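Local coordinates for protein acyl-coenzyme A oxidase (Caenorhabditis elegans, PDB 5K3H) that catalyses the FAD-dependent desaturation of acyl-CoA to (2E)-enoyl-CoA, the first step of peroxisomal beta-oxidation, passing electrons to O2 to give H2O2, at residues Q341-P346 / L604-R608; I348-Y352 / L614-W618; N485-T489 / L567-V571; Y491-F495 / V571-L575. The contacts are given in a common frame with arbitrary orientation. Residues are numbered along the deposited sequence.

Interaction 1. Residues Q341-P346 / L604-R608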
loop_
_atom_site.group_PDB
_atom_site.type_symbol
_atom_site.label_atom_id
_atom_site.label_comp_id
_atom_site.label_asym_id
_atom_site.label_seq_id
_atom_site.Cartn_x
_atom_site.Cartn_y
_atom_site.Cartn_z
ATOM N N GLN B 341 -3.921 -18.886 4.516
ATOM C CA GLN B 341 -4.359 -19.368 3.217
ATOM C C GLN B 341 -5.366 -18.407 2.591
ATOM O O GLN B 341 -5.299 -18.123 1.387
ATOM C CB GLN B 341 -4.962 -20.764 3.379
ATOM C CG GLN B 341 -3.981 -21.772 3.979
ATOM C CD GLN B 341 -4.553 -23.179 4.087
ATOM O OE1 GLN B 341 -5.697 -23.430 3.684
ATOM N NE2 GLN B 341 -3.755 -24.109 4.602
ATOM N N HIS B 342 -6.284 -17.870 3.408
ATOM C CA HIS B 342 -7.305 -16.968 2.902
ATOM C C HIS B 342 -6.700 -15.689 2.345
ATOM O O HIS B 342 -7.280 -15.068 1.440
ATOM C CB HIS B 342 -8.315 -16.660 4.013
ATOM C CG HIS B 342 -9.477 -15.812 3.577
ATOM N ND1 HIS B 342 -9.639 -14.500 3.980
ATOM C CD2 HIS B 342 -10.539 -16.090 2.782
ATOM C CE1 HIS B 342 -10.752 -14.011 3.457
ATOM N NE2 HIS B 342 -11.314 -14.952 2.720
ATOM N N ARG B 343 -5.556 -15.262 2.868
ATOM C CA ARG B 343 -4.965 -14.016 2.402
ATOM C C ARG B 343 -3.921 -14.227 1.304
ATOM O O ARG B 343 -3.365 -13.243 0.801
ATOM C CB ARG B 343 -4.354 -13.255 3.593
ATOM C CG ARG B 343 -2.949 -13.696 3.957
ATOM C CD ARG B 343 -2.555 -13.234 5.342
ATOM N NE ARG B 343 -2.829 -11.828 5.529
ATOM C CZ ARG B 343 -2.476 -11.131 6.609
ATOM N NH1 ARG B 343 -1.824 -11.731 7.605
ATOM N NH2 ARG B 343 -2.784 -9.833 6.691
ATOM N N LEU B 344 -3.667 -15.473 0.894
ATOM C CA LEU B 344 -2.730 -15.780 -0.178
ATOM C C LEU B 344 -3.394 -16.462 -1.364
ATOM O O LEU B 344 -3.232 -16.000 -2.502
ATOM C CB LEU B 344 -1.591 -16.688 0.353
ATOM C CG LEU B 344 -0.537 -16.213 1.376
ATOM C CD1 LEU B 344 0.295 -17.389 1.758
ATOM C CD2 LEU B 344 0.364 -15.070 0.851
ATOM N N PHE B 345 -4.118 -17.576 -1.140
ATOM C CA PHE B 345 -4.532 -18.448 -2.241
ATOM C C PHE B 345 -5.529 -17.770 -3.179
ATOM O O PHE B 345 -5.481 -18.023 -4.389
ATOM C CB PHE B 345 -5.126 -19.767 -1.741
ATOM C CG PHE B 345 -4.176 -20.612 -0.927
ATOM C CD1 PHE B 345 -2.816 -20.329 -0.884
ATOM C CD2 PHE B 345 -4.670 -21.649 -0.127
ATOM C CE1 PHE B 345 -1.964 -21.088 -0.098
ATOM C CE2 PHE B 345 -3.836 -22.401 0.649
ATOM C CZ PHE B 345 -2.477 -22.126 0.669
ATOM N N PRO B 346 -6.459 -16.935 -2.703
ATOM C CA PRO B 346 -7.336 -16.259 -3.657
ATOM C C PRO B 346 -6.590 -15.359 -4.624
ATOM O O PRO B 346 -7.113 -15.074 -5.706
ATOM C CB PRO B 346 -8.300 -15.470 -2.754
ATOM C CG PRO B 346 -8.329 -16.216 -1.463
ATOM C CD PRO B 346 -6.900 -16.676 -1.310
ATOM N N LEU B 604 -9.725 -23.585 -0.306
ATOM C CA LEU B 604 -8.458 -23.227 0.323
ATOM C C LEU B 604 -7.648 -24.485 0.654
ATOM O O LEU B 604 -6.499 -24.638 0.218
ATOM C CB LEU B 604 -8.719 -22.422 1.595
ATOM C CG LEU B 604 -9.260 -20.994 1.428
ATOM C CD1 LEU B 604 -9.516 -20.316 2.803
ATOM C CD2 LEU B 604 -8.331 -20.148 0.500
ATOM N N GLN B 605 -8.263 -25.422 1.381
ATOM C CA GLN B 605 -7.616 -26.682 1.729
ATOM C C GLN B 605 -7.241 -27.490 0.481
ATOM O O GLN B 605 -6.194 -28.155 0.444
ATOM C CB GLN B 605 -8.576 -27.467 2.639
ATOM C CG GLN B 605 -8.421 -29.006 2.673
ATOM C CD GLN B 605 -9.210 -29.714 1.545
ATOM O OE1 GLN B 605 -10.275 -29.236 1.122
ATOM N NE2 GLN B 605 -8.689 -30.868 1.068
ATOM N N LYS B 606 -8.089 -27.446 -0.551
ATOM C CA LYS B 606 -7.825 -28.195 -1.775
ATOM C C LYS B 606 -6.634 -27.616 -2.527
ATOM O O LYS B 606 -5.845 -28.359 -3.140
ATOM C CB LYS B 606 -9.089 -28.203 -2.647
ATOM C CG LYS B 606 -9.007 -29.141 -3.836
ATOM C CD LYS B 606 -9.494 -30.525 -3.404
ATOM C CE LYS B 606 -9.028 -31.611 -4.325
ATOM N NZ LYS B 606 -9.013 -31.151 -5.725
ATOM N N ILE B 607 -6.481 -26.288 -2.490
ATOM C CA ILE B 607 -5.404 -25.630 -3.218
ATOM C C ILE B 607 -4.063 -25.850 -2.514
ATOM O O ILE B 607 -3.018 -25.975 -3.176
ATOM C CB ILE B 607 -5.732 -24.131 -3.347
ATOM C CG1 ILE B 607 -6.900 -23.895 -4.318
ATOM C CG2 ILE B 607 -4.505 -23.343 -3.785
ATOM C CD1 ILE B 607 -6.614 -24.299 -5.720
ATOM N N ARG B 608 -4.075 -25.983 -1.180
ATOM C CA ARG B 608 -2.839 -25.949 -0.397
ATOM C C ARG B 608 -1.729 -26.870 -0.912
ATOM O O ARG B 608 -0.629 -26.360 -1.192
ATOM C CB ARG B 608 -3.177 -26.239 1.073
ATOM C CG ARG B 608 -2.032 -26.048 2.056
ATOM C CD ARG B 608 -1.291 -27.333 2.254
ATOM N NE ARG B 608 -0.141 -27.255 3.155
ATOM C CZ ARG B 608 -0.238 -27.335 4.489
ATOM N NH1 ARG B 608 -1.431 -27.440 5.071
ATOM N NH2 ARG B 608 0.855 -27.306 5.249
HETATM O O HOH W 1 -4.156 -27.522 4.640
#
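Leu604 lies as a knob in a hole formed by Gln341, His342, Phe345 and Pro346, a single knob-into-hole contact between helix 338-367, in the C-alpha1 domain of the acyl-CoA oxidase fold, and helix 590-616 of the C-terminal helical domain. The segment axes cross at 65° and approach to 10.2 Å, a gap that a branched leucine side chain can bridge: Leu604 CD2 lies 3.9 Å from Phe345 CB and 4.2 Å from Pro346 CD, and Leu604 CD1 4.0 Å from His342 CB. One turn on from Gln341, the flat Phe345 ring offers a face to Ile607 CG2, 4.0 Å from Phe345 CG. Gln341, His342 and Arg343 of the FAD site shared between subunits lie near the start of helix 338-367, so the packing probably helps to position them. At the polar margin, Gln341 NE2 bonds to Leu335 O and Arg608 NH1 pairs with Glu336. One water joins the two side chains, accepting from Arg608 NH1 at 2.8 Å and weakly from Gln341 NE2 at 3.4 Å.

Interaction 2. Residues I348-Y352 / L614-W618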
loop_
_atom_site.group_PDB
_atom_site.type_symbol
_atom_site.label_atom_id
_atom_site.label_comp_id
_atom_site.label_asym_id
_atom_site.label_seq_id
_atom_site.Cartn_x
_atom_site.Cartn_y
_atom_site.Cartn_z
ATOM N N ILE B 348 -3.387 -16.074 -5.698
ATOM C CA ILE B 348 -2.810 -16.954 -6.704
ATOM C C ILE B 348 -3.799 -17.115 -7.843
ATOM O O ILE B 348 -3.445 -16.962 -9.021
ATOM C CB ILE B 348 -2.430 -18.315 -6.097
ATOM C CG1 ILE B 348 -1.500 -18.104 -4.894
ATOM C CG2 ILE B 348 -1.805 -19.190 -7.199
ATOM C CD1 ILE B 348 -1.095 -19.385 -4.126
ATOM N N ALA B 349 -5.073 -17.329 -7.496
ATOM C CA ALA B 349 -6.128 -17.459 -8.496
ATOM C C ALA B 349 -6.195 -16.229 -9.378
ATOM O O ALA B 349 -6.241 -16.349 -10.603
ATOM C CB ALA B 349 -7.483 -17.698 -7.812
ATOM N N ARG B 350 -6.179 -15.034 -8.775
ATOM C CA ARG B 350 -6.227 -13.790 -9.551
ATOM C C ARG B 350 -5.033 -13.661 -10.490
ATOM O O ARG B 350 -5.164 -13.067 -11.566
ATOM C CB ARG B 350 -6.277 -12.559 -8.635
ATOM C CG ARG B 350 -7.561 -12.338 -7.919
ATOM C CD ARG B 350 -7.567 -11.064 -7.046
ATOM N NE ARG B 350 -8.915 -10.872 -6.525
ATOM C CZ ARG B 350 -9.338 -9.873 -5.749
ATOM N NH1 ARG B 350 -8.514 -8.903 -5.350
ATOM N NH2 ARG B 350 -10.614 -9.866 -5.362
ATOM N N ALA B 351 -3.837 -14.103 -10.075
ATOM C CA ALA B 351 -2.671 -13.957 -10.962
ATOM C C ALA B 351 -2.844 -14.775 -12.242
ATOM O O ALA B 351 -2.650 -14.255 -13.347
ATOM C CB ALA B 351 -1.375 -14.352 -10.246
ATOM N N TYR B 352 -3.262 -16.039 -12.111
ATOM C CA TYR B 352 -3.615 -16.852 -13.273
ATOM C C TYR B 352 -4.787 -16.236 -14.024
ATOM O O TYR B 352 -4.793 -16.195 -15.262
ATOM C CB TYR B 352 -3.960 -18.284 -12.843
ATOM C CG TYR B 352 -2.754 -19.196 -12.647
ATOM C CD1 TYR B 352 -2.053 -19.202 -11.439
ATOM C CD2 TYR B 352 -2.327 -20.058 -13.656
ATOM C CE1 TYR B 352 -0.955 -20.028 -11.251
ATOM C CE2 TYR B 352 -1.255 -20.880 -13.470
ATOM C CZ TYR B 352 -0.556 -20.868 -12.266
ATOM O OH TYR B 352 0.542 -21.691 -12.068
ATOM N N LEU B 614 1.990 -24.205 -7.843
ATOM C CA LEU B 614 1.330 -23.246 -8.730
ATOM C C LEU B 614 2.141 -21.973 -8.903
ATOM O O LEU B 614 2.111 -21.361 -9.978
ATOM C CB LEU B 614 -0.062 -22.882 -8.193
ATOM C CG LEU B 614 -1.147 -23.948 -8.344
ATOM C CD1 LEU B 614 -2.297 -23.625 -7.443
ATOM C CD2 LEU B 614 -1.603 -24.066 -9.822
ATOM N N LEU B 615 2.879 -21.567 -7.875
ATOM C CA LEU B 615 3.715 -20.387 -7.986
ATOM C C LEU B 615 5.089 -20.712 -8.558
ATOM O O LEU B 615 5.633 -19.902 -9.311
ATOM C CB LEU B 615 3.847 -19.724 -6.618
ATOM C CG LEU B 615 2.517 -19.175 -6.091
ATOM C CD1 LEU B 615 2.622 -18.970 -4.589
ATOM C CD2 LEU B 615 2.116 -17.875 -6.815
ATOM N N ASP B 616 5.656 -21.883 -8.225
ATOM C CA ASP B 616 6.884 -22.324 -8.881
ATOM C C ASP B 616 6.729 -22.405 -10.394
ATOM O O ASP B 616 7.715 -22.272 -11.117
ATOM C CB ASP B 616 7.328 -23.705 -8.403
ATOM C CG ASP B 616 7.937 -23.694 -7.035
ATOM O OD1 ASP B 616 8.473 -22.643 -6.597
ATOM O OD2 ASP B 616 7.938 -24.791 -6.413
ATOM N N SER B 617 5.523 -22.695 -10.882
ATOM C CA SER B 617 5.321 -22.863 -12.316
ATOM C C SER B 617 5.588 -21.590 -13.098
ATOM O O SER B 617 5.730 -21.656 -14.323
ATOM C CB SER B 617 3.914 -23.381 -12.598
ATOM O OG SER B 617 3.736 -24.686 -12.051
ATOM N N TRP B 618 5.606 -20.424 -12.445
ATOM C CA TRP B 618 5.997 -19.209 -13.152
ATOM C C TRP B 618 7.501 -19.143 -13.402
ATOM O O TRP B 618 7.948 -18.292 -14.181
ATOM C CB TRP B 618 5.532 -17.999 -12.364
ATOM C CG TRP B 618 4.078 -17.899 -12.368
ATOM C CD1 TRP B 618 3.207 -18.714 -11.717
ATOM C CD2 TRP B 618 3.295 -16.928 -13.047
ATOM N NE1 TRP B 618 1.916 -18.316 -11.956
ATOM C CE2 TRP B 618 1.946 -17.214 -12.772
ATOM C CE3 TRP B 618 3.599 -15.834 -13.854
ATOM C CZ2 TRP B 618 0.902 -16.443 -13.272
ATOM C CZ3 TRP B 618 2.551 -15.065 -14.357
ATOM C CH2 TRP B 618 1.222 -15.378 -14.057
#
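One direct hydrogen bond joins the segments: Tyr352 OH donates to Leu614 O at 2.6 Å. Tyrosine suits this place because its long, flat side chain, leaving the helix sideways, carries a donor across the buried gap to a carbonyl near the end of helix 590-616. The aromatic interaction is an offset edge-to-face pair, in which the edge of Trp618 is directed at the face of Tyr352; the tyrosine ring and the five-membered ring have centroids 5.1 Å apart and planes at 81°, and Tyr352 CE1 comes within 3.4 Å of Trp618 NE1. In the all-helical C-terminal half of the acyl-CoA oxidase fold, these contacts tie helix 338-367 to the C-terminal part of helix 590-616 and the residues after it, with helices 27-35 and 300-319 packing around them. Apolar contacts continue along the interface. Ile348 CD1 meets Leu615 CD1 at 3.8 Å, while Ile348 CG2 lies 4.2 Å from Leu614 CB, so the branched isoleucine touches two successive leucines. Tyr352 CZ rests 4.2 Å from Leu614 CD2. Ala351, with its single methyl, leaves space for the broad indole, and its CB is 4.3 Å from Trp618 CZ2.

Interaction 3. Residues N485-T489 / L567-V571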
loop_
_atom_site.group_PDB
_atom_site.type_symbol
_atom_site.label_atom_id
_atom_site.label_comp_id
_atom_site.label_asym_id
_atom_site.label_seq_id
_atom_site.Cartn_x
_atom_site.Cartn_y
_atom_site.Cartn_z
ATOM N N ASN B 485 -24.223 -29.471 -11.693
ATOM C CA ASN B 485 -23.564 -28.832 -12.821
ATOM C C ASN B 485 -22.139 -29.350 -12.987
ATOM O O ASN B 485 -21.727 -29.699 -14.105
ATOM C CB ASN B 485 -23.584 -27.305 -12.642
ATOM C CG ASN B 485 -23.264 -26.560 -13.933
ATOM O OD1 ASN B 485 -22.088 -26.232 -14.218
ATOM N ND2 ASN B 485 -24.312 -26.286 -14.729
ATOM N N GLY B 486 -21.380 -29.398 -11.883
ATOM C CA GLY B 486 -20.007 -29.866 -11.925
ATOM C C GLY B 486 -19.053 -28.977 -12.694
ATOM O O GLY B 486 -17.893 -29.368 -12.901
ATOM N N GLY B 487 -19.522 -27.810 -13.148
ATOM C CA GLY B 487 -18.703 -26.764 -13.717
ATOM C C GLY B 487 -18.845 -25.466 -12.939
ATOM O O GLY B 487 -18.898 -25.470 -11.706
ATOM N N ILE B 488 -18.997 -24.360 -13.670
ATOM C CA ILE B 488 -19.008 -23.011 -13.114
ATOM C C ILE B 488 -20.160 -22.157 -13.638
ATOM O O ILE B 488 -20.393 -21.054 -13.123
ATOM C CB ILE B 488 -17.632 -22.353 -13.408
ATOM C CG1 ILE B 488 -16.557 -22.970 -12.507
ATOM C CG2 ILE B 488 -17.594 -20.827 -13.319
ATOM C CD1 ILE B 488 -16.865 -22.793 -11.031
ATOM N N THR B 489 -20.953 -22.673 -14.584
ATOM C CA THR B 489 -21.874 -21.812 -15.315
ATOM C C THR B 489 -22.922 -21.183 -14.418
ATOM O O THR B 489 -23.385 -20.079 -14.717
ATOM C CB THR B 489 -22.537 -22.588 -16.465
ATOM O OG1 THR B 489 -23.451 -23.558 -15.946
ATOM C CG2 THR B 489 -21.471 -23.318 -17.294
ATOM N N LEU B 567 -9.900 -22.142 -10.246
ATOM C CA LEU B 567 -11.059 -21.415 -10.759
ATOM C C LEU B 567 -12.220 -21.453 -9.777
ATOM O O LEU B 567 -12.901 -20.436 -9.572
ATOM C CB LEU B 567 -11.501 -22.008 -12.092
ATOM C CG LEU B 567 -12.851 -21.465 -12.574
ATOM C CD1 LEU B 567 -12.836 -19.974 -12.950
ATOM C CD2 LEU B 567 -13.344 -22.322 -13.709
ATOM N N HIS B 568 -12.445 -22.611 -9.144
ATOM C CA HIS B 568 -13.534 -22.731 -8.179
ATOM C C HIS B 568 -13.280 -21.884 -6.952
ATOM O O HIS B 568 -14.230 -21.359 -6.361
ATOM C CB HIS B 568 -13.748 -24.181 -7.758
ATOM C CG HIS B 568 -14.645 -24.940 -8.671
ATOM N ND1 HIS B 568 -14.181 -25.618 -9.782
ATOM C CD2 HIS B 568 -15.994 -25.058 -8.687
ATOM C CE1 HIS B 568 -15.205 -26.160 -10.416
ATOM N NE2 HIS B 568 -16.316 -25.831 -9.775
ATOM N N LEU B 569 -12.017 -21.776 -6.524
ATOM C CA LEU B 569 -11.678 -20.826 -5.462
ATOM C C LEU B 569 -11.990 -19.395 -5.888
ATOM O O LEU B 569 -12.617 -18.626 -5.142
ATOM C CB LEU B 569 -10.198 -20.948 -5.105
ATOM C CG LEU B 569 -9.648 -19.996 -4.034
ATOM C CD1 LEU B 569 -10.381 -20.177 -2.690
ATOM C CD2 LEU B 569 -8.158 -20.191 -3.871
ATOM N N HIS B 570 -11.577 -19.037 -7.109
ATOM C CA HIS B 570 -11.778 -17.691 -7.631
ATOM C C HIS B 570 -13.255 -17.307 -7.626
ATOM O O HIS B 570 -13.633 -16.256 -7.092
ATOM C CB HIS B 570 -11.177 -17.612 -9.044
ATOM C CG HIS B 570 -11.162 -16.234 -9.643
ATOM N ND1 HIS B 570 -10.464 -15.183 -9.089
ATOM C CD2 HIS B 570 -11.728 -15.750 -10.775
ATOM C CE1 HIS B 570 -10.624 -14.105 -9.836
ATOM N NE2 HIS B 570 -11.382 -14.424 -10.869
ATOM N N VAL B 571 -14.112 -18.129 -8.236
ATOM C CA VAL B 571 -15.504 -17.701 -8.365
ATOM C C VAL B 571 -16.176 -17.603 -6.995
ATOM O O VAL B 571 -16.986 -16.700 -6.763
ATOM C CB VAL B 571 -16.278 -18.627 -9.327
ATOM C CG1 VAL B 571 -15.732 -18.511 -10.741
ATOM C CG2 VAL B 571 -16.215 -20.088 -8.847
#
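This is a loop-to-helix contact with an apolar centre and one polar tie, made where the loop leading into helix 489-515 passes over helix 557-577. Ile488, right before the first turn of helix 489-515, supplies most of the loop's contact. Its beta-branched side chain, with a longer CG1-CD1 arm, touches three residues: Ile488 CG1 lies 3.5 Å from Leu567 CD2, and Ile488 CD1 lies 3.5 Å from Val571 CG2. Ile488 CD1 also sits over the His568 ring, 3.5 Å from its centroid and 23° off the normal, a CH-pi contact. The ring nitrogens at the edge can hydrogen-bond: His568 ND1 to Ser564 O, and His568 NE2, less directly at 138°, donating to Gly487 O at 3.2 Å. Ahead of Ile488 the loop turns sharply. Asn485 OD1 accepts from Gly487 N at 3.2 Å, and Gly486 takes a positive phi of 67° that glycine adopts readily. At Gly487 a CB would crowd Asn485 OD1, so the absence of a side chain suits the turn. An Asx turn, then a buried isoleucine at the N-cap position, thus leads into helix 489-515 within the C-terminal helical domain of this acyl-CoA oxidase.

Interaction 4. Residues Y491-F495 / V571-L575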
loop_
_atom_site.group_PDB
_atom_site.type_symbol
_atom_site.label_atom_id
_atom_site.label_comp_id
_atom_site.label_asym_id
_atom_site.label_seq_id
_atom_site.Cartn_x
_atom_site.Cartn_y
_atom_site.Cartn_z
ATOM N N TYR B 491 -22.227 -19.920 -11.489
ATOM C CA TYR B 491 -21.509 -18.740 -10.994
ATOM C C TYR B 491 -21.401 -17.664 -12.072
ATOM O O TYR B 491 -21.544 -16.472 -11.790
ATOM C CB TYR B 491 -20.108 -19.128 -10.500
ATOM C CG TYR B 491 -20.092 -19.879 -9.195
ATOM C CD1 TYR B 491 -20.258 -21.255 -9.170
ATOM C CD2 TYR B 491 -19.916 -19.212 -7.989
ATOM C CE1 TYR B 491 -20.269 -21.968 -7.957
ATOM C CE2 TYR B 491 -19.916 -19.900 -6.769
ATOM C CZ TYR B 491 -20.089 -21.288 -6.753
ATOM O OH TYR B 491 -20.078 -21.984 -5.552
ATOM N N ILE B 492 -21.077 -18.062 -13.298
ATOM C CA ILE B 492 -20.995 -17.096 -14.388
ATOM C C ILE B 492 -22.345 -16.409 -14.584
ATOM O O ILE B 492 -22.431 -15.175 -14.651
ATOM C CB ILE B 492 -20.483 -17.784 -15.666
ATOM C CG1 ILE B 492 -19.014 -18.203 -15.460
ATOM C CG2 ILE B 492 -20.545 -16.845 -16.835
ATOM C CD1 ILE B 492 -18.367 -18.921 -16.640
ATOM N N LYS B 493 -23.433 -17.189 -14.608
ATOM C CA LYS B 493 -24.756 -16.576 -14.759
ATOM C C LYS B 493 -25.102 -15.657 -13.598
ATOM O O LYS B 493 -25.842 -14.687 -13.782
ATOM C CB LYS B 493 -25.851 -17.638 -14.903
ATOM C CG LYS B 493 -25.787 -18.404 -16.200
ATOM C CD LYS B 493 -27.107 -19.100 -16.447
ATOM C CE LYS B 493 -27.453 -20.054 -15.311
ATOM N NZ LYS B 493 -28.934 -20.268 -15.150
ATOM N N THR B 494 -24.597 -15.953 -12.399
ATOM C CA THR B 494 -24.852 -15.101 -11.239
ATOM C C THR B 494 -24.076 -13.784 -11.338
ATOM O O THR B 494 -24.627 -12.717 -11.041
ATOM C CB THR B 494 -24.512 -15.879 -9.965
ATOM O OG1 THR B 494 -25.344 -17.042 -9.910
ATOM C CG2 THR B 494 -24.744 -15.064 -8.709
ATOM N N PHE B 495 -22.806 -13.833 -11.770
ATOM C CA PHE B 495 -22.057 -12.597 -12.032
ATOM C C PHE B 495 -22.691 -11.787 -13.165
ATOM O O PHE B 495 -22.707 -10.550 -13.129
ATOM C CB PHE B 495 -20.599 -12.904 -12.392
ATOM C CG PHE B 495 -19.765 -13.388 -11.240
ATOM C CD1 PHE B 495 -19.523 -12.568 -10.159
ATOM C CD2 PHE B 495 -19.203 -14.645 -11.259
ATOM C CE1 PHE B 495 -18.757 -12.981 -9.122
ATOM C CE2 PHE B 495 -18.430 -15.091 -10.205
ATOM C CZ PHE B 495 -18.199 -14.259 -9.138
ATOM N N VAL B 571 -14.112 -18.129 -8.236
ATOM C CA VAL B 571 -15.504 -17.701 -8.365
ATOM C C VAL B 571 -16.176 -17.603 -6.995
ATOM O O VAL B 571 -16.986 -16.700 -6.763
ATOM C CB VAL B 571 -16.278 -18.627 -9.327
ATOM C CG1 VAL B 571 -15.732 -18.511 -10.741
ATOM C CG2 VAL B 571 -16.215 -20.088 -8.847
ATOM N N ASN B 572 -15.800 -18.458 -6.038
ATOM C CA ASN B 572 -16.395 -18.345 -4.703
ATOM C C ASN B 572 -15.857 -17.149 -3.924
ATOM O O ASN B 572 -16.619 -16.470 -3.226
ATOM C CB ASN B 572 -16.191 -19.630 -3.908
ATOM C CG ASN B 572 -17.152 -20.705 -4.326
ATOM O OD1 ASN B 572 -18.346 -20.624 -4.019
ATOM N ND2 ASN B 572 -16.644 -21.745 -4.994
ATOM N N TYR B 573 -14.545 -16.893 -4.000
ATOM C CA TYR B 573 -13.989 -15.717 -3.337
ATOM C C TYR B 573 -14.548 -14.431 -3.935
ATOM O O TYR B 573 -14.964 -13.519 -3.210
ATOM C CB TYR B 573 -12.475 -15.734 -3.453
ATOM C CG TYR B 573 -11.809 -14.628 -2.690
ATOM C CD1 TYR B 573 -11.498 -14.788 -1.341
ATOM C CD2 TYR B 573 -11.512 -13.418 -3.293
ATOM C CE1 TYR B 573 -10.884 -13.784 -0.625
ATOM C CE2 TYR B 573 -10.897 -12.408 -2.577
ATOM C CZ TYR B 573 -10.585 -12.607 -1.249
ATOM O OH TYR B 573 -9.976 -11.617 -0.528
ATOM N N GLU B 574 -14.545 -14.331 -5.268
ATOM C CA GLU B 574 -15.031 -13.122 -5.914
ATOM C C GLU B 574 -16.526 -12.939 -5.684
ATOM O O GLU B 574 -16.996 -11.810 -5.518
ATOM C CB GLU B 574 -14.701 -13.165 -7.407
ATOM C CG GLU B 574 -13.199 -13.255 -7.721
ATOM C CD GLU B 574 -12.404 -12.047 -7.211
ATOM O OE1 GLU B 574 -12.913 -10.905 -7.344
ATOM O OE2 GLU B 574 -11.266 -12.228 -6.689
ATOM N N LEU B 575 -17.300 -14.030 -5.671
ATOM C CA LEU B 575 -18.734 -13.889 -5.410
ATOM C C LEU B 575 -19.002 -13.452 -3.974
ATOM O O LEU B 575 -19.848 -12.581 -3.736
ATOM C CB LEU B 575 -19.483 -15.184 -5.726
ATOM C CG LEU B 575 -21.012 -15.174 -5.500
ATOM C CD1 LEU B 575 -21.729 -14.005 -6.245
ATOM C CD2 LEU B 575 -21.627 -16.554 -5.865
#
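Val571 opens the helix 557-577 side of the contact by placing CG2 over a face of the Tyr491 ring, 4.0 Å from its centroid and 17° off the normal, a CH-pi contact for which a compact beta-branched residue is well suited. Val571 CB, the branch point itself, lies 4.2 Å from Phe495 CE2, so the valine meets both aromatic residues of helix 489-515. Asn572 follows with the polar link: Tyr491 OH donates to Asn572 OD1 at 2.7 Å, while Asn572 ND2 bonds back to His568 O, one amide thereby using both its acceptor and its donor in a buried place. Glu574 contributes chiefly its aliphatic part, with CB 4.1 Å from Phe495 CZ; its carboxylate leads away to salt bridges with Arg540 and Arg350. Leu575, one turn after Val571, has the reach to touch three side chains. Leu575 CD2 is 3.8 Å from Tyr491 CD2, Leu575 CD1 4.0 Å from Thr494 CG2 and Leu575 CB 3.8 Å from Phe495 CZ. The segment axes run nearly side by side, at 24° and 11.0 Å, a spacing wide enough for the two aromatic rings to lie between the backbones. Such near-parallel packing of long helices, here with helices 520-553 and 590-616 flanking the pair, belongs to the helical bundle of the C-terminal domain in acyl-CoA oxidases.

Interactions 1 and 2 fasten the same two helices, 338-367 and 590-616, at points with centres 12 Å apart, whereas interactions 3 and 4 share Val571 on helix 557-577, with centres 8 Å apart. That helix connects the pairs. Leu569 CD1 packs on Leu604 CD2 at 3.8 Å, joining interactions 1 and 3, and Arg350 NE forms a salt bridge with Glu574 OE2 at 2.7 Å, joining 2 and 4. Interaction 1 itself holds FAD-binding residues, and His342 also packs on Arg533 of the second subunit. Interaction 4 approaches an ATP site, the side chains of Leu575 and Tyr581 being about 8 Å apart; interaction 3 lies away from the known sites.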